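Local coordinates for BolA-like protein (Babesia bovis, PDB 3O2E) that is of unknown function but belongs to the BolA/IbaG family, whose members are generally assigned a role in binding [2Fe-2S] clusters, at residues K66-L69 against D70-R73; S77-A80 against A81-P84. All blocks are in the same frame, centred on the assembly; numbering follows the deposited sequence.

Interaction 1 (K66-L69 against D70-R73); sequences KGLL and DRQR
Arg-71 reaches back from the first turn of a helix to hold the carbonyl of Lys-66, a worked example of how a long side chain can fasten a helix to the loop that leads into it. Its chain runs extended from CG to NE, with chi2 179°, and brings NE to 2.9 Å from Lys-66 O. That oxygen lies close to the guanidinium plane, while the nitrogen approaches from above the carbonyl plane; NH2 adds a weak second bond to the same oxygen. The methyl CD2 of Leu-68 lies over one face of the group, 3.9 Å from Arg-71 CD. Arg-71, the buried residue of this otherwise surface contact, is held tightly here, and beyond it NH1 forms a salt bridge with Glu-98 and a hydrogen bond to Cys-93 O, so the guanidinium is held from several directions.

The other flank is looser and faces solvent. There Arg-73 NH1 and Asp-70 OD1 form a salt bridge 3.2 Å long; OD1 lies near the guanidinium plane, while the nitrogen meets the carboxylate from above its plane. Leu-69, its CG anti to the backbone N (chi1 -157°), turns CD2 over one face of the arginine group, 4.0 Å from Arg-73 NH2. Two waters bridge the segments: one joins Lys-66 NZ to Asp-70 O, and another joins Gly-67 N to Asp-70 OD2.

Along the backbone, Arg-71 N donates to Gly-67 O at 2.9 Å, the first of three successive i to i+4 bonds. With Gly-67 as N-cap, the arrangement is the amino-terminal turn of the helix in a beta-alpha-beta unit of the BolA fold.

Interaction 2 (S77-A80 against A81-P84); sequences SAIA and AEMP
Ile-79 and Met-83 meet through Ile-79 CD1 and Met-83 SD, 4.0 Å apart, where the helix of the BolA beta-alpha-beta unit gives way to the loop before the next strand. They illustrate how side chains can follow a chain as it leaves helical geometry. Ile-79, the first residue to depart from it, places CG1 between its backbone N and carbonyl carbon (chi1 56°), and an extended chi2 brings CD1 to the sulfur. In Met-83 the bend at chi2 (67°) sets SD beside the isoleucine methyl. Both side chains also touch Phe-89 of strand 86-94, and that of Met-83 lies about 4 Å, at the nearest atoms, from a bound magnesium ion, whose site includes Ile-86 and His-87.

Glu-82 bends differently. A turn at chi2 (84°) curls its carboxylate back toward Ile-79, setting OE1 3.4 Å from Ile-79 CA, while OE2 of this buried acid is taken by a salt bridge with Arg-31 of helix 25-36. Along the backbone, Glu-82 N bonds weakly to Ile-79 O, and Met-83 N weakly to Ala-80 O at 3.5 Å.

A single water bridges the end of the helix to the turn, donating to Ala-78 O and to Glu-82 OE1, 3.1 Å from the latter, and accepting from Ala-81 N at 3.0 Å.

Followed from the N terminus, the chain passes through helix 25-36 and the hairpin of strands 40-45 and 52-59 before reaching interaction 1, which closes the turn where the connecting loop becomes helix 68-78. Interaction 2 closes a second turn as that helix ends and the chain heads for strand 86-94. The two lie in series, neither nested nor crossed, with centres about 16 Å apart and helix 68-78 as their shared element. Together they mark the two ends of the helix in one beta-alpha-beta crossover. Interaction 1 links the helix start to Cys-93 and Glu-98, whereas interaction 2 places the chain after the helix beside helix 25-36 and near the magnesium site.

Interaction 1 (K66-L69 against D70-R73)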
ATOM      1  N   LYS A  66       3.379  13.667   8.136  1.00 16.90           N
ATOM      2  CA  LYS A  66       3.420  12.398   8.896  1.00 17.76           C
ATOM      3  C   LYS A  66       4.768  11.737   8.846  1.00 17.18           C
ATOM      4  O   LYS A  66       5.385  11.685   7.811  1.00 15.72           O
ATOM      5  CB  LYS A  66       2.409  11.389   8.377  1.00 16.81           C
ATOM      6  CG  LYS A  66       1.026  11.900   8.348  1.00 21.39           C
ATOM      7  CD  LYS A  66       0.041  10.798   8.074  1.00 25.69           C
ATOM      8  CE  LYS A  66      -1.360  11.280   8.321  1.00 28.01           C
ATOM      9  NZ  LYS A  66      -2.075  10.156   8.966  1.00 33.44           N
ATOM     10  N   GLY A  67       5.215  11.233   9.986  1.00 19.13           N
ATOM     11  CA  GLY A  67       6.391  10.359  10.034  1.00 19.97           C
ATOM     12  C   GLY A  67       6.119   8.985   9.439  1.00 19.29           C
ATOM     13  O   GLY A  67       4.990   8.632   9.141  1.00 17.56           O
ATOM     14  N   LEU A  68       7.164   8.181   9.284  1.00 20.72           N
ATOM     15  CA  LEU A  68       7.019   6.902   8.600  1.00 20.82           C
ATOM     16  C   LEU A  68       6.109   5.893   9.311  1.00 19.88           C
ATOM     17  O   LEU A  68       5.341   5.252   8.632  1.00 19.34           O
ATOM     18  CB  LEU A  68       8.369   6.290   8.257  1.00 21.93           C
ATOM     19  CG  LEU A  68       9.361   7.158   7.479  1.00 23.12           C
ATOM     20  CD1 LEU A  68      10.569   6.284   7.095  1.00 27.47           C
ATOM     21  CD2 LEU A  68       8.752   7.827   6.248  1.00 22.51           C
ATOM     22  N   LEU A  69       6.128   5.798  10.639  1.00 21.27           N
ATOM     23  CA  LEU A  69       5.196   4.894  11.327  1.00 21.72           C
ATOM     24  C   LEU A  69       3.744   5.354  11.156  1.00 20.12           C
ATOM     25  O   LEU A  69       2.863   4.536  10.955  1.00 17.94           O
ATOM     26  CB  LEU A  69       5.503   4.719  12.813  1.00 24.17           C
ATOM     27  CG  LEU A  69       4.955   3.405  13.446  1.00 27.08           C
ATOM     28  CD1 LEU A  69       5.374   2.137  12.714  1.00 31.25           C
ATOM     29  CD2 LEU A  69       5.417   3.322  14.874  1.00 34.31           C
ATOM     30  N   ASP A  70       3.507   6.660  11.202  1.00 18.74           N
ATOM     31  CA  ASP A  70       2.163   7.163  10.968  1.00 18.80           C
ATOM     32  C   ASP A  70       1.679   6.975   9.515  1.00 17.77           C
ATOM     33  O   ASP A  70       0.469   6.785   9.252  1.00 17.39           O
ATOM     34  CB  ASP A  70       2.071   8.617  11.408  1.00 20.54           C
ATOM     35  CG  ASP A  70       1.768   8.754  12.898  1.00 22.69           C
ATOM     36  OD1 ASP A  70       1.255   7.786  13.498  1.00 21.91           O
ATOM     37  OD2 ASP A  70       2.007   9.853  13.435  1.00 25.06           O
ATOM     38  N   ARG A  71       2.610   7.017   8.562  1.00 16.84           N
ATOM     39  CA  ARG A  71       2.311   6.636   7.162  1.00 15.21           C
ATOM     40  C   ARG A  71       1.889   5.167   7.040  1.00 15.07           C
ATOM     41  O   ARG A  71       0.887   4.839   6.399  1.00 15.03           O
ATOM     42  CB  ARG A  71       3.528   6.905   6.286  1.00 14.31           C
ATOM     43  CG  ARG A  71       3.862   8.385   6.197  1.00 15.33           C
ATOM     44  CD  ARG A  71       5.093   8.628   5.337  1.00 14.05           C
ATOM     45  NE  ARG A  71       5.489  10.022   5.467  1.00 17.07           N
ATOM     46  CZ  ARG A  71       6.244  10.673   4.599  1.00 16.20           C
ATOM     47  NH1 ARG A  71       6.684  10.062   3.526  1.00 17.21           N
ATOM     48  NH2 ARG A  71       6.511  11.955   4.791  1.00 21.63           N
ATOM     49  N   GLN A  72       2.658   4.281   7.658  1.00 16.10           N
ATOM     50  CA  GLN A  72       2.342   2.855   7.653  1.00 17.18           C
ATOM     51  C   GLN A  72       1.001   2.576   8.259  1.00 16.88           C
ATOM     52  O   GLN A  72       0.198   1.830   7.699  1.00 16.54           O
ATOM     53  CB  GLN A  72       3.399   2.069   8.375  1.00 18.41           C
ATOM     54  CG  GLN A  72       4.721   2.050   7.648  1.00 22.58           C
ATOM     55  CD  GLN A  72       5.770   1.268   8.434  1.00 29.91           C
ATOM     56  OE1 GLN A  72       5.500   0.183   8.958  1.00 36.86           O
ATOM     57  NE2 GLN A  72       6.955   1.840   8.553  1.00 34.34           N
ATOM     58  N   ARG A  73       0.710   3.236   9.370  1.00 17.55           N
ATOM     59  CA  ARG A  73      -0.630   3.141   9.934  1.00 17.65           C
ATOM     60  C   ARG A  73      -1.756   3.511   8.989  1.00 17.44           C
ATOM     61  O   ARG A  73      -2.798   2.839   8.923  1.00 18.55           O
ATOM     62  CB  ARG A  73      -0.690   3.969  11.201  1.00 18.26           C
ATOM     63  CG  ARG A  73       0.115   3.341  12.271  1.00 17.96           C
ATOM     64  CD  ARG A  73       0.443   4.302  13.341  1.00 21.70           C
ATOM     65  NE  ARG A  73       0.852   3.594  14.521  1.00 23.10           N
ATOM     66  CZ  ARG A  73       1.535   4.102  15.527  1.00 28.81           C
ATOM     67  NH1 ARG A  73       1.955   5.354  15.505  1.00 32.16           N
ATOM     68  NH2 ARG A  73       1.811   3.336  16.570  1.00 31.30           N
TER
HETATM   69  O   HOH W   1      -1.715   7.813  10.715  1.00 26.69           O
HETATM   70  O   HOH W   2       3.402  11.609  12.364  1.00 30.36           O

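Interaction 2 (S77-A80 against A81-P84)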
ATOM      1  N   SER A  77      -4.593   1.004   7.654  1.00 17.12           N
ATOM      2  CA  SER A  77      -5.992   1.321   7.861  1.00 17.87           C
ATOM      3  C   SER A  77      -6.856   1.259   6.571  1.00 16.98           C
ATOM      4  O   SER A  77      -8.026   0.966   6.648  1.00 17.14           O
ATOM      5  CB  SER A  77      -6.146   2.639   8.606  1.00 19.49           C
ATOM      6  OG  SER A  77      -6.464   3.645   7.701  1.00 23.21           O
ATOM      7  N   ALA A  78      -6.275   1.551   5.414  1.00 16.80           N
ATOM      8  CA  ALA A  78      -6.940   1.372   4.116  1.00 16.84           C
ATOM      9  C   ALA A  78      -7.334  -0.069   3.814  1.00 17.18           C
ATOM     10  O   ALA A  78      -8.380  -0.346   3.191  1.00 17.25           O
ATOM     11  CB  ALA A  78      -6.036   1.932   3.015  1.00 15.88           C
ATOM     12  N   ILE A  79      -6.521  -1.003   4.289  1.00 17.22           N
ATOM     13  CA  ILE A  79      -6.706  -2.428   4.003  1.00 17.15           C
ATOM     14  C   ILE A  79      -6.991  -3.209   5.275  1.00 17.16           C
ATOM     15  O   ILE A  79      -6.695  -4.434   5.329  1.00 17.12           O
ATOM     16  CB  ILE A  79      -5.476  -3.055   3.272  1.00 16.85           C
ATOM     17  CG1 ILE A  79      -4.177  -2.839   4.079  1.00 17.34           C
ATOM     18  CG2 ILE A  79      -5.257  -2.497   1.827  1.00 16.77           C
ATOM     19  CD1 ILE A  79      -2.971  -3.650   3.557  1.00 17.78           C
ATOM     20  N   ALA A  80      -7.609  -2.542   6.271  1.00 17.82           N
ATOM     21  CA  ALA A  80      -7.892  -3.148   7.587  1.00 17.57           C
ATOM     22  C   ALA A  80      -8.739  -4.381   7.468  1.00 17.82           C
ATOM     23  O   ALA A  80      -8.448  -5.355   8.109  1.00 16.99           O
ATOM     24  CB  ALA A  80      -8.555  -2.128   8.582  1.00 18.81           C
ATOM     25  N   ALA A  81      -9.758  -4.352   6.607  1.00 19.24           N
ATOM     26  CA  ALA A  81     -10.694  -5.457   6.436  1.00 20.17           C
ATOM     27  C   ALA A  81     -10.033  -6.689   5.854  1.00 19.98           C
ATOM     28  O   ALA A  81     -10.387  -7.806   6.186  1.00 20.15           O
ATOM     29  CB  ALA A  81     -11.843  -5.013   5.540  1.00 21.49           C
ATOM     30  N   GLU A  82      -9.020  -6.472   5.028  1.00 19.72           N
ATOM     31  CA  GLU A  82      -8.326  -7.535   4.279  1.00 19.50           C
ATOM     32  C   GLU A  82      -7.121  -8.117   4.998  1.00 18.45           C
ATOM     33  O   GLU A  82      -6.693  -9.228   4.664  1.00 18.59           O
ATOM     34  CB  GLU A  82      -7.878  -6.980   2.924  1.00 19.67           C
ATOM     35  CG  GLU A  82      -9.023  -6.728   1.958  1.00 22.31           C
ATOM     36  CD  GLU A  82      -9.702  -5.392   2.160  1.00 27.55           C
ATOM     37  OE1 GLU A  82      -9.073  -4.425   2.670  1.00 29.89           O
ATOM     38  OE2 GLU A  82     -10.899  -5.309   1.812  1.00 29.48           O
ATOM     39  N   MET A  83      -6.624  -7.414   6.020  1.00 17.89           N
ATOM     40  CA  MET A  83      -5.340  -7.711   6.658  1.00 18.86           C
ATOM     41  C   MET A  83      -5.235  -9.116   7.259  1.00 19.32           C
ATOM     42  O   MET A  83      -4.172  -9.761   7.176  1.00 19.36           O
ATOM     43  CB  MET A  83      -5.013  -6.676   7.732  1.00 20.66           C
ATOM     44  CG  MET A  83      -3.548  -6.655   8.121  1.00 24.34           C
ATOM     45  SD  MET A  83      -2.618  -6.057   6.714  0.99 32.30           S
ATOM     46  CE  MET A  83      -1.195  -7.104   6.645  1.00 26.29           C
ATOM     47  N   PRO A  84      -6.329  -9.615   7.827  1.00 19.81           N
ATOM     48  CA  PRO A  84      -6.228 -10.951   8.398  1.00 20.60           C
ATOM     49  C   PRO A  84      -5.933 -12.008   7.352  1.00 20.23           C
ATOM     50  O   PRO A  84      -5.360 -13.026   7.688  1.00 23.06           O
ATOM     51  CB  PRO A  84      -7.602 -11.176   9.012  1.00 20.64           C
ATOM     52  CG  PRO A  84      -8.080  -9.827   9.317  1.00 22.05           C
ATOM     53  CD  PRO A  84      -7.588  -8.958   8.206  1.00 20.71           C
TER
HETATM   54  O   HOH W   3     -10.526  -2.363   4.471  1.00 24.70           O